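Local coordinates for protein MupZ (Pseudomonas fluorescens, PDB 6FXD) that probably acts as an epoxide hydrolase in mupirocin biosynthesis, following a Rieske oxygenase in the cascade that builds an oxygen heterocycle, at residues S76-L81 / D114-P119; L58-S63 / L82-N87. All coordinates share one frame; numbering follows the deposited sequence.

Interaction 1 of 2, residues S76-L81 / D114-P119; sequences SDAQGL and DKLRGP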
# COMPACT_ATOMS: atom_id res chain seq x y z
N SER A 76 -6.77 -17.44 1.42
CA SER A 76 -7.26 -16.10 1.70
C SER A 76 -6.39 -15.34 2.70
O SER A 76 -6.44 -14.10 2.72
CB SER A 76 -8.73 -16.13 2.13
OG SER A 76 -8.90 -16.96 3.26
N ASP A 77 -5.62 -16.05 3.53
CA ASP A 77 -4.68 -15.43 4.46
C ASP A 77 -3.70 -16.50 4.94
O ASP A 77 -3.79 -17.67 4.54
CB ASP A 77 -5.41 -14.73 5.62
CG ASP A 77 -6.32 -15.67 6.41
OD1 ASP A 77 -6.15 -16.90 6.35
OD2 ASP A 77 -7.22 -15.16 7.11
N ALA A 78 -2.78 -16.10 5.82
CA ALA A 78 -1.75 -17.02 6.30
C ALA A 78 -2.38 -18.19 7.05
O ALA A 78 -1.92 -19.33 6.94
CB ALA A 78 -0.77 -16.28 7.21
N GLN A 79 -3.44 -17.91 7.82
CA GLN A 79 -4.14 -18.97 8.54
C GLN A 79 -4.67 -20.04 7.60
O GLN A 79 -4.66 -21.22 7.94
CB GLN A 79 -5.27 -18.37 9.37
CG GLN A 79 -5.89 -19.36 10.36
CD GLN A 79 -4.89 -19.91 11.36
OE1 GLN A 79 -4.21 -19.16 12.05
NE2 GLN A 79 -4.80 -21.23 11.43
N GLY A 80 -5.12 -19.65 6.40
CA GLY A 80 -5.56 -20.66 5.44
C GLY A 80 -4.45 -21.62 5.06
O GLY A 80 -4.69 -22.83 4.92
N LEU A 81 -3.24 -21.11 4.87
CA LEU A 81 -2.11 -21.98 4.54
C LEU A 81 -1.78 -22.90 5.71
O LEU A 81 -1.52 -24.09 5.51
CB LEU A 81 -0.90 -21.15 4.07
CG LEU A 81 0.40 -21.89 3.72
CD1 LEU A 81 0.17 -23.10 2.81
CD2 LEU A 81 1.43 -20.95 3.07
N ASP A 114 5.00 -13.03 8.22
CA ASP A 114 5.52 -13.11 9.58
C ASP A 114 4.87 -14.25 10.36
O ASP A 114 5.51 -14.85 11.23
CB ASP A 114 5.30 -11.78 10.31
CG ASP A 114 6.25 -10.68 9.83
OD1 ASP A 114 7.23 -10.99 9.13
OD2 ASP A 114 6.00 -9.51 10.17
N LYS A 115 3.60 -14.56 10.08
CA LYS A 115 2.90 -15.64 10.76
C LYS A 115 3.30 -17.02 10.25
O LYS A 115 2.97 -18.02 10.89
CB LYS A 115 1.38 -15.46 10.62
CG LYS A 115 0.86 -14.12 11.12
CD LYS A 115 -0.60 -13.89 10.71
CE LYS A 115 -1.06 -12.49 11.11
NZ LYS A 115 -2.47 -12.19 10.70
N LEU A 116 4.02 -17.08 9.12
CA LEU A 116 4.39 -18.34 8.49
C LEU A 116 5.85 -18.73 8.68
O LEU A 116 6.18 -19.91 8.50
CB LEU A 116 4.10 -18.25 6.98
CG LEU A 116 2.63 -18.02 6.57
CD1 LEU A 116 2.47 -17.80 5.08
CD2 LEU A 116 1.76 -19.19 7.05
N ARG A 117 6.73 -17.78 9.03
CA ARG A 117 8.16 -18.08 9.05
C ARG A 117 8.50 -19.14 10.09
O ARG A 117 9.40 -19.96 9.88
CB ARG A 117 8.98 -16.80 9.25
CG ARG A 117 8.88 -15.85 8.06
CD ARG A 117 9.69 -14.58 8.23
NE ARG A 117 9.58 -13.68 7.08
CZ ARG A 117 10.38 -13.69 6.01
NH1 ARG A 117 11.38 -14.56 5.92
NH2 ARG A 117 10.18 -12.83 5.02
N GLY A 118 7.80 -19.14 11.22
CA GLY A 118 8.00 -20.14 12.25
C GLY A 118 7.44 -21.50 11.85
O GLY A 118 8.18 -22.49 11.77
N PRO A 119 6.13 -21.58 11.61
CA PRO A 119 5.53 -22.88 11.25
C PRO A 119 6.11 -23.54 10.01
O PRO A 119 6.13 -24.78 9.95
CB PRO A 119 4.04 -22.54 11.05
CG PRO A 119 3.82 -21.27 11.77
CD PRO A 119 5.11 -20.53 11.78
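Leu116 packs against Ala78 and Leu81, and the contact between the two segments is apolar. The methyl CB of Ala78 meets the branch of Leu116, 3.9 Å from its CD2. The same CD2 also rests 3.7 Å from the backbone O of Ala78. The other methyl goes to Leu81, three residues on: Leu116 CD1 lies 3.9 Å from Leu81 CD2, and the two leucine side chains cross at about a right angle. With CG anti to the backbone N (chi1 178°), Leu81 extends to Leu116. Lys115 touches Ala78 with CB alone, 4.1 Å from Ala78 CB. Its extended chain then runs on to a salt bridge with Glu112.

The polar bonds secure the start of the helix. Asp77 is the N-cap: Gly80 N donates to its OD1 at 2.9 Å, nearly in line with the C-O bond. Glu112 also accepts from the backbone N of Ala78, which ties helix 110-113 to the same end. Beneath the leucines lies strand 100-108, with Tyr104 against Leu81 and Val106 against Leu116. The arrangement is an Asp-capped helix N terminus on a beta sheet, its first turn covered by the loop after helix 110-113.

Interaction 2 of 2, residues L58-S63 / L82-N87; sequences LYYGFS and LNHLVN
Tyr60 and His84 meet through ring carbons, with Tyr60 CE1 3.6 Å from His84 CE1. The ring planes are inclined at 58° and the centroids lie 5.4 Å apart, an oblique pairing. One water joins their polar atoms. It is 2.9 Å from Tyr60 OH and 2.8 Å from His84 NE2, in the plane of both rings at their edges. Both side chains carry CG anti to the backbone N (chi1 -170° for Tyr60, 173° for His84), which helps them span the 10.8 Å between Tyr60 CA and His84 CA. An alanine in place of Tyr60 is likely to cost the water one of its anchors and leave the imidazole without its ring neighbour.

In the next shell, Glu54 OE2 is hydrogen-bonded to His84 ND1, so both imidazole nitrogens have partners, which probably holds the ring's rotation. Glu54 also takes a bond from Asn87 ND2. Tyr75 meets the His84 ring, while Phe47 and Thr51 of helix 37-51 pack on Tyr60. Further out, strand 57-65 pairs antiparallel with a strand of the second subunit. The whole is a buried, hydrated Tyr-His pair between the helices and sheet of a ferredoxin-like fold, at the strand that continues the sheet into the second subunit.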
# COMPACT_ATOMS: atom_id res chain seq x y z
N LEU A 58 -8.56 -20.76 -1.96
CA LEU A 58 -9.19 -20.12 -3.11
C LEU A 58 -8.82 -20.76 -4.44
O LEU A 58 -9.60 -20.67 -5.39
CB LEU A 58 -8.80 -18.64 -3.15
CG LEU A 58 -9.05 -17.85 -1.86
CD1 LEU A 58 -8.50 -16.43 -1.99
CD2 LEU A 58 -10.53 -17.83 -1.50
N TYR A 59 -7.63 -21.34 -4.55
CA TYR A 59 -7.17 -21.96 -5.79
C TYR A 59 -6.16 -23.04 -5.43
O TYR A 59 -5.32 -22.83 -4.55
CB TYR A 59 -6.48 -20.92 -6.66
CG TYR A 59 -6.15 -21.38 -8.05
CD1 TYR A 59 -4.96 -22.06 -8.31
CD2 TYR A 59 -6.99 -21.11 -9.12
CE1 TYR A 59 -4.63 -22.49 -9.58
CE2 TYR A 59 -6.68 -21.53 -10.39
CZ TYR A 59 -5.50 -22.21 -10.62
OH TYR A 59 -5.18 -22.63 -11.89
N TYR A 60 -6.24 -24.18 -6.11
CA TYR A 60 -5.31 -25.28 -5.84
C TYR A 60 -5.20 -26.07 -7.14
O TYR A 60 -6.14 -26.79 -7.50
CB TYR A 60 -5.84 -26.14 -4.70
CG TYR A 60 -4.89 -27.18 -4.16
CD1 TYR A 60 -3.87 -26.84 -3.26
CD2 TYR A 60 -5.04 -28.52 -4.51
CE1 TYR A 60 -3.03 -27.81 -2.74
CE2 TYR A 60 -4.19 -29.48 -4.01
CZ TYR A 60 -3.20 -29.14 -3.12
OH TYR A 60 -2.39 -30.14 -2.64
N GLY A 61 -4.07 -25.96 -7.83
CA GLY A 61 -3.94 -26.58 -9.14
C GLY A 61 -2.54 -27.08 -9.41
O GLY A 61 -1.55 -26.43 -9.06
N PHE A 62 -2.45 -28.23 -10.09
CA PHE A 62 -1.18 -28.88 -10.41
C PHE A 62 -0.85 -28.70 -11.89
O PHE A 62 -1.72 -28.90 -12.76
CB PHE A 62 -1.24 -30.38 -10.10
CG PHE A 62 -1.21 -30.70 -8.63
CD1 PHE A 62 -0.00 -30.76 -7.93
CD2 PHE A 62 -2.40 -30.93 -7.95
CE1 PHE A 62 0.01 -31.08 -6.57
CE2 PHE A 62 -2.38 -31.23 -6.60
CZ PHE A 62 -1.19 -31.30 -5.91
N SER A 63 0.41 -28.37 -12.17
CA SER A 63 0.90 -28.19 -13.54
C SER A 63 2.22 -28.93 -13.70
O SER A 63 2.89 -29.25 -12.72
CB SER A 63 1.18 -26.71 -13.85
OG SER A 63 0.04 -25.92 -13.61
N LEU A 82 -1.80 -22.37 6.93
CA LEU A 82 -1.58 -23.22 8.09
C LEU A 82 -2.66 -24.29 8.20
O LEU A 82 -2.37 -25.44 8.56
CB LEU A 82 -1.47 -22.38 9.36
CG LEU A 82 -0.31 -21.36 9.31
CD1 LEU A 82 -0.25 -20.44 10.53
CD2 LEU A 82 1.03 -22.05 9.05
N ASN A 83 -3.92 -23.93 7.92
CA ASN A 83 -4.98 -24.93 8.00
C ASN A 83 -4.75 -26.03 6.98
O ASN A 83 -5.06 -27.20 7.24
CB ASN A 83 -6.37 -24.32 7.77
CG ASN A 83 -6.80 -23.42 8.90
OD1 ASN A 83 -6.25 -23.47 9.99
ND2 ASN A 83 -7.82 -22.61 8.64
N HIS A 84 -4.22 -25.68 5.80
CA HIS A 84 -3.94 -26.68 4.77
C HIS A 84 -2.86 -27.65 5.23
O HIS A 84 -2.97 -28.87 5.02
CB HIS A 84 -3.49 -25.99 3.48
CG HIS A 84 -3.03 -26.93 2.42
ND1 HIS A 84 -3.90 -27.76 1.73
CD2 HIS A 84 -1.80 -27.17 1.90
CE1 HIS A 84 -3.23 -28.46 0.84
NE2 HIS A 84 -1.95 -28.12 0.92
N LEU A 85 -1.81 -27.12 5.85
CA LEU A 85 -0.73 -27.95 6.38
C LEU A 85 -1.28 -29.02 7.32
O LEU A 85 -0.88 -30.18 7.23
CB LEU A 85 0.25 -27.05 7.14
CG LEU A 85 1.73 -27.38 7.07
CD1 LEU A 85 2.21 -27.11 5.66
CD2 LEU A 85 2.50 -26.54 8.07
N VAL A 86 -2.20 -28.64 8.21
CA VAL A 86 -2.80 -29.61 9.12
C VAL A 86 -3.69 -30.59 8.37
O VAL A 86 -3.70 -31.80 8.66
CB VAL A 86 -3.58 -28.88 10.23
CG1 VAL A 86 -4.34 -29.89 11.10
CG2 VAL A 86 -2.64 -28.03 11.08
N ASN A 87 -4.48 -30.08 7.41
CA ASN A 87 -5.45 -30.92 6.71
C ASN A 87 -4.76 -32.00 5.89
O ASN A 87 -5.22 -33.14 5.82
CB ASN A 87 -6.30 -30.03 5.79
CG ASN A 87 -7.39 -30.79 5.04
OD1 ASN A 87 -8.07 -31.64 5.61
ND2 ASN A 87 -7.58 -30.45 3.77
O HOH W 1 -0.17 -29.17 -1.04

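After strand 24-31 and helix 37-51, the chain reaches strand 57-65, which carries 58-63. Strand 68-75 follows. Segment 76-81 then spans the turn into helix 78-94 and its first residues, and 82-87 follows along the same helix. Interaction 2 closes here, with 18 residues between its segments. Interaction 1 closes later, after strand 100-108 and helix 110-113, with 32 residues between its segments. The two loops cross, since 76-81 lies within the first and 82-87 within the second. Helix 78-94 is common to both. Leu82 joins them directly: its CD2 is 3.6 Å from Leu116 CD2. Together they tie the helix to an edge strand of the subunit's sheet and to the loop before strand 126-135.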